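Local structure of alkaline phosphatase D (Bacillus subtilis, 2YEQ) at residues Phe147-Tyr152 with Val327-Ile332; Val205-Asp210 with Phe273-Thr278; Ser470-Phe475 with Thr490-Gly495. The protein hydrolyses phosphate monoesters to an alcohol and phosphate, using an active site that contains iron and calcium. All coordinates share one frame; numbering follows the deposited sequence.

Contact 1: residues Phe147-Tyr152 with Val327-Ile332; sequences FHLGDY and VLAQQI. With FE (Fe (III) ion), chain B; CA (calcium ion), chain C.
L149 meets A329 and Q330 with its forked end. CD1 comes within 3.4 Å of the carbonyl O of Q330, while CD2 lies 4.2 Å from CB of A329. CG is anti to the carbonyl carbon (chi1 -58°), and the next torsion is extended (chi2 -178°), an arrangement that carries the two methyls across to the backbone of the other strand end. F147 approaches the same A329 methyl with the ring atom CD1, 4.2 Å from CB and obliquely to the ring. One small alanine thus takes both a leucine branch and a phenylalanine, the hydrophobic filling between the two facing sheets of a calcineurin-like metallophosphoesterase.

Beyond the strands the contact turns polar. CG of Q331 packs 3.6 Å from O of L149, and its amide oxygen OE1 is hydrogen-bonded to T278 OG1. A single water donates to O of L149 at 2.7 Å and to O of Q331 at 2.9 Å, tying together two carbonyls that have no direct bond across the gap. Within 147-152, G150 N donates to H148 ND1 from a position tilted out of the imidazole plane, and G150 has backbone angles at which a side chain would collide with the preceding carbonyl.

The loop continues into D151, two residues after the apolar packing of L149. OD2 of D151 binds the iron at 2.1 Å and the calcium at 2.5 Å. A carboxylate oxygen shared by two cations implies that their positive charges are probably partly balanced at this one atom.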
loop_
_atom_site.group_PDB
_atom_site.type_symbol
_atom_site.label_atom_id
_atom_site.label_comp_id
_atom_site.label_asym_id
_atom_site.label_seq_id
_atom_site.Cartn_x
_atom_site.Cartn_y
_atom_site.Cartn_z
ATOM N N PHE A 147 0.582 7.098 -1.291
ATOM C CA PHE A 147 1.173 5.888 -0.693
ATOM C C PHE A 147 0.394 4.657 -1.093
ATOM O O PHE A 147 -0.830 4.643 -1.080
ATOM C CB PHE A 147 1.115 5.938 0.851
ATOM C CG PHE A 147 2.045 6.927 1.461
ATOM C CD1 PHE A 147 3.353 6.595 1.720
ATOM C CD2 PHE A 147 1.598 8.199 1.820
ATOM C CE1 PHE A 147 4.217 7.497 2.293
ATOM C CE2 PHE A 147 2.470 9.118 2.412
ATOM C CZ PHE A 147 3.774 8.762 2.642
ATOM N N HIS A 148 1.098 3.596 -1.465
ATOM C CA HIS A 148 0.459 2.312 -1.601
ATOM C C HIS A 148 1.015 1.404 -0.501
ATOM O O HIS A 148 2.221 1.336 -0.292
ATOM C CB HIS A 148 0.649 1.722 -2.997
ATOM C CG HIS A 148 -0.370 0.685 -3.326
ATOM N ND1 HIS A 148 -0.307 -0.595 -2.826
ATOM C CD2 HIS A 148 -1.494 0.745 -4.066
ATOM C CE1 HIS A 148 -1.357 -1.276 -3.244
ATOM N NE2 HIS A 148 -2.095 -0.486 -4.001
ATOM N N LEU A 149 0.116 0.745 0.218
ATOM C CA LEU A 149 0.474 0.015 1.444
ATOM C C LEU A 149 0.393 -1.507 1.302
ATOM O O LEU A 149 0.486 -2.224 2.307
ATOM C CB LEU A 149 -0.429 0.437 2.601
ATOM C CG LEU A 149 -0.403 1.935 2.943
ATOM C CD1 LEU A 149 -1.312 2.196 4.164
ATOM C CD2 LEU A 149 1.003 2.460 3.155
ATOM N N GLY A 150 0.170 -1.990 0.080
ATOM C CA GLY A 150 0.335 -3.444 -0.236
ATOM C C GLY A 150 -0.826 -4.067 -0.982
ATOM O O GLY A 150 -1.878 -3.448 -1.168
ATOM N N ASP A 151 -0.626 -5.339 -1.364
ATOM C CA ASP A 151 -1.514 -6.087 -2.198
ATOM C C ASP A 151 -1.802 -5.280 -3.470
ATOM O O ASP A 151 -2.933 -5.161 -3.900
ATOM C CB ASP A 151 -2.789 -6.483 -1.472
ATOM C CG ASP A 151 -2.557 -7.487 -0.334
ATOM O OD1 ASP A 151 -1.404 -7.839 -0.050
ATOM O OD2 ASP A 151 -3.581 -7.875 0.308
ATOM N N TYR A 152 -0.736 -4.739 -4.045
ATOM C CA TYR A 152 -0.801 -4.094 -5.348
ATOM C C TYR A 152 -1.122 -5.082 -6.469
ATOM O O TYR A 152 -1.783 -4.705 -7.445
ATOM C CB TYR A 152 0.507 -3.392 -5.624
ATOM C CG TYR A 152 0.516 -2.484 -6.824
ATOM C CD1 TYR A 152 0.672 -2.996 -8.106
ATOM C CD2 TYR A 152 0.418 -1.095 -6.677
ATOM C CE1 TYR A 152 0.711 -2.152 -9.227
ATOM C CE2 TYR A 152 0.457 -0.235 -7.807
ATOM C CZ TYR A 152 0.602 -0.782 -9.073
ATOM O OH TYR A 152 0.639 0.034 -10.177
ATOM N N VAL A 327 4.936 9.528 11.297
ATOM C CA VAL A 327 3.969 8.687 10.584
ATOM C C VAL A 327 4.592 7.308 10.347
ATOM O O VAL A 327 5.765 7.229 9.994
ATOM C CB VAL A 327 3.569 9.327 9.247
ATOM C CG1 VAL A 327 2.483 8.488 8.507
ATOM C CG2 VAL A 327 3.060 10.782 9.488
ATOM N N LEU A 328 3.811 6.268 10.622
ATOM C CA LEU A 328 4.145 4.891 10.262
ATOM C C LEU A 328 3.267 4.473 9.082
ATOM O O LEU A 328 2.093 4.225 9.227
ATOM C CB LEU A 328 3.912 3.937 11.441
ATOM C CG LEU A 328 4.637 4.161 12.769
ATOM C CD1 LEU A 328 4.534 2.869 13.650
ATOM C CD2 LEU A 328 6.036 4.605 12.523
ATOM N N ALA A 329 3.845 4.450 7.900
ATOM C CA ALA A 329 3.124 4.015 6.709
ATOM C C ALA A 329 3.415 2.528 6.582
ATOM O O ALA A 329 4.530 2.158 6.228
ATOM C CB ALA A 329 3.644 4.743 5.501
ATOM N N GLN A 330 2.421 1.700 6.847
ATOM C CA GLN A 330 2.660 0.263 6.964
ATOM C C GLN A 330 1.438 -0.541 6.581
ATOM O O GLN A 330 0.470 0.016 6.045
ATOM C CB GLN A 330 3.204 -0.070 8.369
ATOM C CG GLN A 330 2.276 0.289 9.517
ATOM C CD GLN A 330 1.336 -0.825 9.856
ATOM O OE1 GLN A 330 1.757 -1.981 10.043
ATOM N NE2 GLN A 330 0.051 -0.517 9.878
ATOM N N GLN A 331 1.472 -1.861 6.827
ATOM C CA GLN A 331 0.588 -2.788 6.145
ATOM C C GLN A 331 -0.640 -3.225 6.870
ATOM O O GLN A 331 -1.707 -3.396 6.254
ATOM C CB GLN A 331 1.384 -4.069 5.790
ATOM C CG GLN A 331 2.498 -3.881 4.779
ATOM C CD GLN A 331 3.720 -3.147 5.291
ATOM O OE1 GLN A 331 4.020 -3.125 6.496
ATOM N NE2 GLN A 331 4.474 -2.555 4.349
ATOM N N ILE A 332 -0.497 -3.492 8.171
ATOM C CA ILE A 332 -1.457 -4.313 8.886
ATOM C C ILE A 332 -2.032 -3.639 10.151
ATOM O O ILE A 332 -1.478 -2.689 10.695
ATOM C CB ILE A 332 -0.809 -5.686 9.260
ATOM C CG1 ILE A 332 0.561 -5.479 9.884
ATOM C CG2 ILE A 332 -0.721 -6.638 8.013
ATOM C CD1 ILE A 332 1.085 -6.696 10.685
HETATM FE FE FE B . -5.702 -7.514 0.290
HETATM CA CA CA C . -2.582 -8.248 2.587
HETATM O O HOH W 1 -1.627 -3.568 3.341
HETATM O O HOH W 2 -2.598 -5.722 2.106
#

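Contact 2: residues Val205-Asp210 with Phe273-Thr278; sequences VVTWDD and FNVLDT. With CA (calcium ion), chain C; CA (calcium ion), chain D.
D277 OD1 is gripped by the indole of W208 and by a water. NE1 of W208 donates to it at 3.1 Å, and the water donates at 3.2 Å while also donating to the carbonyl O of W208. The site lies where two strands of the metallophosphoesterase sandwich, 203-206 in one sheet and 271-275 in the other, release their chains into loops at the same end; the touching parts, 205-208 and 275-277, run nearly the same way.

The indole offers its edge, with OD1 almost in the ring plane, but the N-H reaches OD1 from above the carboxylate plane (52° out of it), and the two planes stand 74° apart. CG of W208 sits between the backbone N and the carbonyl carbon (chi1 48°), the crowded position, and the ring extends from there to the aspartate. A second direct bond lies one step back, where T207 OG1, anti to its own backbone N, donates to L276 O at 2.8 Å. That carbonyl also receives NE2 of Q331, so two donors grip it.

Toward the strands the contact is apolar. V205 CG1 meets V275 CG2 at 3.7 Å, and V275 CG1 packs against CB of T207, also at 3.7 Å.

In the loop, another water joins D209 OD1 to T278 OG1, and R279 forms a salt bridge with that same D209 oxygen. The other oxygen, D209 OD2, binds at 2.3 Å the calcium that D151 and D380 also hold, and D210 OD1 binds the same ion at 2.4 Å. D210 OD2 goes to a second calcium at 2.3 Å, to which N215 and N216 also bind, each through its OD1.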
loop_
_atom_site.group_PDB
_atom_site.type_symbol
_atom_site.label_atom_id
_atom_site.label_comp_id
_atom_site.label_asym_id
_atom_site.label_seq_id
_atom_site.Cartn_x
_atom_site.Cartn_y
_atom_site.Cartn_z
ATOM N N VAL A 205 4.826 6.592 -3.198
ATOM C CA VAL A 205 5.699 5.931 -2.242
ATOM C C VAL A 205 5.041 4.592 -1.959
ATOM O O VAL A 205 3.993 4.513 -1.310
ATOM C CB VAL A 205 5.898 6.763 -0.969
ATOM C CG1 VAL A 205 6.862 6.065 0.031
ATOM C CG2 VAL A 205 6.486 8.126 -1.354
ATOM N N VAL A 206 5.625 3.517 -2.491
ATOM C CA VAL A 206 5.003 2.206 -2.370
ATOM C C VAL A 206 5.724 1.337 -1.329
ATOM O O VAL A 206 6.942 1.438 -1.146
ATOM C CB VAL A 206 4.985 1.475 -3.760
ATOM C CG1 VAL A 206 4.172 2.301 -4.794
ATOM C CG2 VAL A 206 6.419 1.250 -4.268
ATOM N N THR A 207 4.950 0.478 -0.671
ATOM C CA THR A 207 5.495 -0.623 0.115
ATOM C C THR A 207 4.556 -1.785 -0.042
ATOM O O THR A 207 3.380 -1.585 -0.349
ATOM C CB THR A 207 5.713 -0.243 1.592
ATOM O OG1 THR A 207 6.369 -1.325 2.249
ATOM C CG2 THR A 207 4.357 0.144 2.305
ATOM N N TRP A 208 5.062 -3.010 0.091
ATOM C CA TRP A 208 4.267 -4.193 -0.271
ATOM C C TRP A 208 3.667 -4.808 0.976
ATOM O O TRP A 208 4.078 -4.482 2.078
ATOM C CB TRP A 208 5.141 -5.240 -0.993
ATOM C CG TRP A 208 6.433 -5.559 -0.341
ATOM C CD1 TRP A 208 6.677 -5.726 0.994
ATOM C CD2 TRP A 208 7.685 -5.768 -1.007
ATOM N NE1 TRP A 208 8.013 -6.015 1.192
ATOM C CE2 TRP A 208 8.648 -6.052 -0.018
ATOM C CE3 TRP A 208 8.078 -5.762 -2.349
ATOM C CZ2 TRP A 208 9.982 -6.300 -0.324
ATOM C CZ3 TRP A 208 9.400 -6.000 -2.656
ATOM C CH2 TRP A 208 10.344 -6.280 -1.642
ATOM N N ASP A 209 2.713 -5.701 0.791
ATOM C CA ASP A 209 2.265 -6.592 1.854
ATOM C C ASP A 209 2.462 -8.030 1.352
ATOM O O ASP A 209 3.504 -8.308 0.738
ATOM C CB ASP A 209 0.818 -6.312 2.305
ATOM C CG ASP A 209 0.459 -7.035 3.619
ATOM O OD1 ASP A 209 1.350 -7.148 4.513
ATOM O OD2 ASP A 209 -0.717 -7.536 3.726
ATOM N N ASP A 210 1.514 -8.927 1.581
ATOM C CA ASP A 210 1.761 -10.365 1.291
ATOM C C ASP A 210 1.529 -10.759 -0.148
ATOM O O ASP A 210 2.304 -11.547 -0.691
ATOM C CB ASP A 210 0.980 -11.324 2.215
ATOM C CG ASP A 210 -0.484 -10.996 2.344
ATOM O OD1 ASP A 210 -0.882 -9.817 2.103
ATOM O OD2 ASP A 210 -1.266 -11.912 2.697
ATOM N N PHE A 273 8.044 10.540 7.796
ATOM C CA PHE A 273 7.356 9.337 7.313
ATOM C C PHE A 273 8.310 8.148 7.389
ATOM O O PHE A 273 9.381 8.192 6.806
ATOM C CB PHE A 273 6.924 9.520 5.869
ATOM C CG PHE A 273 5.756 10.444 5.701
ATOM C CD1 PHE A 273 4.475 9.977 5.831
ATOM C CD2 PHE A 273 5.952 11.793 5.420
ATOM C CE1 PHE A 273 3.383 10.818 5.682
ATOM C CE2 PHE A 273 4.862 12.651 5.263
ATOM C CZ PHE A 273 3.576 12.157 5.405
ATOM N N ASN A 274 7.905 7.135 8.130
ATOM C CA ASN A 274 8.629 5.871 8.233
ATOM C C ASN A 274 7.826 4.847 7.475
ATOM O O ASN A 274 6.770 4.425 7.935
ATOM C CB ASN A 274 8.756 5.464 9.702
ATOM C CG ASN A 274 9.463 6.528 10.534
ATOM O OD1 ASN A 274 10.685 6.663 10.488
ATOM N ND2 ASN A 274 8.674 7.363 11.215
ATOM N N VAL A 275 8.323 4.475 6.299
ATOM C CA VAL A 275 7.680 3.481 5.456
ATOM C C VAL A 275 8.252 2.092 5.850
ATOM O O VAL A 275 9.430 1.835 5.655
ATOM C CB VAL A 275 7.950 3.784 3.951
ATOM C CG1 VAL A 275 7.263 2.785 3.084
ATOM C CG2 VAL A 275 7.462 5.233 3.598
ATOM N N LEU A 276 7.404 1.244 6.421
ATOM C CA LEU A 276 7.834 -0.001 7.012
ATOM C C LEU A 276 7.637 -1.178 6.054
ATOM O O LEU A 276 6.899 -1.090 5.014
ATOM C CB LEU A 276 7.048 -0.277 8.292
ATOM C CG LEU A 276 7.008 0.847 9.345
ATOM C CD1 LEU A 276 6.275 0.365 10.615
ATOM C CD2 LEU A 276 8.389 1.384 9.658
ATOM N N ASP A 277 8.292 -2.277 6.428
ATOM C CA ASP A 277 8.169 -3.576 5.761
ATOM C C ASP A 277 7.958 -4.627 6.835
ATOM O O ASP A 277 8.899 -5.037 7.511
ATOM C CB ASP A 277 9.443 -3.805 4.933
ATOM C CG ASP A 277 9.436 -5.136 4.140
ATOM O OD1 ASP A 277 8.512 -5.960 4.291
ATOM O OD2 ASP A 277 10.391 -5.300 3.356
ATOM N N THR A 278 6.706 -5.039 7.007
ATOM C CA THR A 278 6.332 -5.964 8.046
ATOM C C THR A 278 6.180 -7.401 7.532
ATOM O O THR A 278 5.657 -8.246 8.252
ATOM C CB THR A 278 5.020 -5.518 8.748
ATOM O OG1 THR A 278 3.930 -5.471 7.799
ATOM C CG2 THR A 278 5.210 -4.110 9.435
HETATM CA CA CA C . -2.582 -8.248 2.587
HETATM CA CA CA D . -3.402 -12.195 3.452
HETATM O O HOH W 3 5.397 -5.471 4.336
HETATM O O HOH W 4 2.603 -7.483 6.948
HETATM O O HOH W 2 -2.598 -5.722 2.106
HETATM O O HOH W 5 -5.512 -12.563 4.071
HETATM O O HOH W 6 -3.030 -10.702 5.243
#

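Contact 3: residues Ser470-Phe475 with Thr490-Gly495; sequences STRASF and TTIQGG. With EDO (1,2-ethanediol), chain N.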
loop_
_atom_site.group_PDB
_atom_site.type_symbol
_atom_site.label_atom_id
_atom_site.label_comp_id
_atom_site.label_asym_id
_atom_site.label_seq_id
_atom_site.Cartn_x
_atom_site.Cartn_y
_atom_site.Cartn_z
ATOM N N SER A 470 -17.754 9.566 -2.678
ATOM C CA SER A 470 -18.138 10.552 -1.648
ATOM C C SER A 470 -17.255 10.369 -0.441
ATOM O O SER A 470 -16.685 9.294 -0.229
ATOM C CB SER A 470 -19.571 10.344 -1.168
ATOM O OG SER A 470 -20.416 9.925 -2.203
ATOM N N THR A 471 -17.159 11.413 0.362
ATOM C CA THR A 471 -16.517 11.318 1.654
ATOM C C THR A 471 -17.548 10.725 2.630
ATOM O O THR A 471 -18.548 11.370 2.970
ATOM C CB THR A 471 -15.977 12.667 2.079
ATOM O OG1 THR A 471 -15.012 13.106 1.102
ATOM C CG2 THR A 471 -15.312 12.613 3.461
ATOM N N ARG A 472 -17.348 9.463 3.011
ATOM C CA ARG A 472 -18.227 8.788 3.967
ATOM C C ARG A 472 -18.128 9.445 5.333
ATOM O O ARG A 472 -19.109 9.568 6.073
ATOM C CB ARG A 472 -17.862 7.286 4.120
ATOM C CG ARG A 472 -18.632 6.557 5.236
ATOM C CD ARG A 472 -20.064 6.489 4.882
ATOM N NE ARG A 472 -20.939 5.875 5.866
ATOM C CZ ARG A 472 -21.368 6.452 6.988
ATOM N NH1 ARG A 472 -20.953 7.662 7.354
ATOM N NH2 ARG A 472 -22.211 5.799 7.764
ATOM N N ALA A 473 -16.923 9.834 5.681
ATOM C CA ALA A 473 -16.683 10.375 6.969
ATOM C C ALA A 473 -15.339 11.009 6.974
ATOM O O ALA A 473 -14.435 10.631 6.196
ATOM C CB ALA A 473 -16.778 9.278 8.047
ATOM N N SER A 474 -15.211 11.983 7.863
ATOM C CA SER A 474 -13.995 12.731 8.026
ATOM C C SER A 474 -13.697 12.862 9.518
ATOM O O SER A 474 -14.616 13.141 10.327
ATOM C CB SER A 474 -14.142 14.105 7.366
ATOM O OG SER A 474 -12.980 14.906 7.603
ATOM N N PHE A 475 -12.428 12.658 9.881
ATOM C CA PHE A 475 -11.976 12.718 11.277
ATOM C C PHE A 475 -10.816 13.640 11.364
ATOM O O PHE A 475 -9.991 13.707 10.445
ATOM C CB PHE A 475 -11.598 11.314 11.801
ATOM C CG PHE A 475 -12.763 10.377 11.899
ATOM C CD1 PHE A 475 -13.133 9.592 10.824
ATOM C CD2 PHE A 475 -13.488 10.278 13.066
ATOM C CE1 PHE A 475 -14.217 8.751 10.909
ATOM C CE2 PHE A 475 -14.556 9.422 13.162
ATOM C CZ PHE A 475 -14.941 8.675 12.082
ATOM N N THR A 490 -21.677 11.062 5.966
ATOM C CA THR A 490 -22.669 11.082 4.882
ATOM C C THR A 490 -23.024 9.666 4.476
ATOM O O THR A 490 -22.152 8.809 4.334
ATOM C CB THR A 490 -22.136 11.818 3.645
ATOM O OG1 THR A 490 -21.690 13.118 4.041
ATOM C CG2 THR A 490 -23.186 11.932 2.563
ATOM N N THR A 491 -24.305 9.427 4.263
ATOM C CA THR A 491 -24.764 8.137 3.820
ATOM C C THR A 491 -24.469 8.013 2.319
ATOM O O THR A 491 -24.522 9.000 1.588
ATOM C CB THR A 491 -26.245 7.954 4.132
ATOM O OG1 THR A 491 -26.986 8.951 3.456
ATOM C CG2 THR A 491 -26.501 8.124 5.606
ATOM N N ILE A 492 -24.122 6.805 1.875
ATOM C CA ILE A 492 -23.686 6.580 0.506
ATOM C C ILE A 492 -24.874 6.115 -0.314
ATOM O O ILE A 492 -25.469 5.089 -0.052
ATOM C CB ILE A 492 -22.510 5.545 0.427
ATOM C CG1 ILE A 492 -21.334 6.032 1.272
ATOM C CG2 ILE A 492 -22.058 5.314 -1.028
ATOM C CD1 ILE A 492 -20.745 7.390 0.878
ATOM N N GLN A 493 -25.205 6.890 -1.325
ATOM C CA GLN A 493 -26.289 6.557 -2.220
ATOM C C GLN A 493 -25.975 5.345 -3.080
ATOM O O GLN A 493 -24.926 5.285 -3.747
ATOM C CB GLN A 493 -26.580 7.746 -3.142
ATOM C CG GLN A 493 -27.977 8.237 -3.014
ATOM C CD GLN A 493 -28.205 9.513 -3.784
ATOM O OE1 GLN A 493 -27.696 10.579 -3.421
ATOM N NE2 GLN A 493 -28.955 9.411 -4.872
ATOM N N GLY A 494 -26.906 4.407 -3.085
ATOM C CA GLY A 494 -26.813 3.233 -3.935
ATOM C C GLY A 494 -26.031 2.086 -3.310
ATOM O O GLY A 494 -25.884 1.044 -3.941
ATOM N N GLY A 495 -25.522 2.274 -2.091
ATOM C CA GLY A 495 -24.749 1.236 -1.415
ATOM C C GLY A 495 -25.615 0.340 -0.541
ATOM O O GLY A 495 -26.560 0.818 0.091
HETATM C C1 EDO N . -25.485 3.333 2.366
HETATM O O1 EDO N . -26.715 3.570 1.656
HETATM C C2 EDO N . -25.364 4.081 3.691
HETATM O O2 EDO N . -24.097 4.742 3.774
HETATM O O HOH W 7 -23.743 9.788 -1.467
#
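Segment 490-495 joins segment 470-475 of strand 470-477 by one backbone bond, T490 N to R472 O at 3.0 Å, and then leaves it for a type II turn from I492 to G495, with G494 at the third position and a weak closing bond.

R472 lies against the outgoing chain. Its chain is bent at chi2 (66°); CD comes to 3.2 Å from T490 O, and one face of the guanidinium lies over this oxygen without bonding to it. The group's polar bonds are made elsewhere: NE in a salt bridge with D418, NH1 in a hydrogen bond with S489 OG. I492 supplies the apolar side, CG1 lying 3.9 Å from R472 CD and CD1 3.8 Å from S470 CB. An alanine in place of R472 would probably leave D418 without this charged mate and open a gap beside I492 CG1. A bound ethanediol takes I492 N through O2 at 2.8 Å and gives to I492 O through O1.

The strand runs between 451-459 and the edge strand 484-489; the loop comes after that edge strand and leads to helix 504-520. I492 touches V458 of strand 451-459, while R472 touches F435 and N437 of strand 433-437, in the other sheet.

Contacts 1 and 2 are buried in the core and use the same framework: strands 145-148 and 203-206 are neighbours in one sheet, 325-329 and 271-275 in the other. They touch directly, V327 O lying 2.8 Å from N274 N in a probable hydrogen bond, and share one calcium. Both pass from apolar packing between sheets to polar, water-bridged loops and then to metal-binding carboxylates. Contact 3 lies at the surface, its centre about 23 Å from that of contact 1, toward the other end of the sheet holding strands 145-148 and 203-206. No metal is bound there; a backbone bond, an arginine salt bridge and an ethanediol, probably from the crystallisation liquor, replace the metal chemistry of the centre.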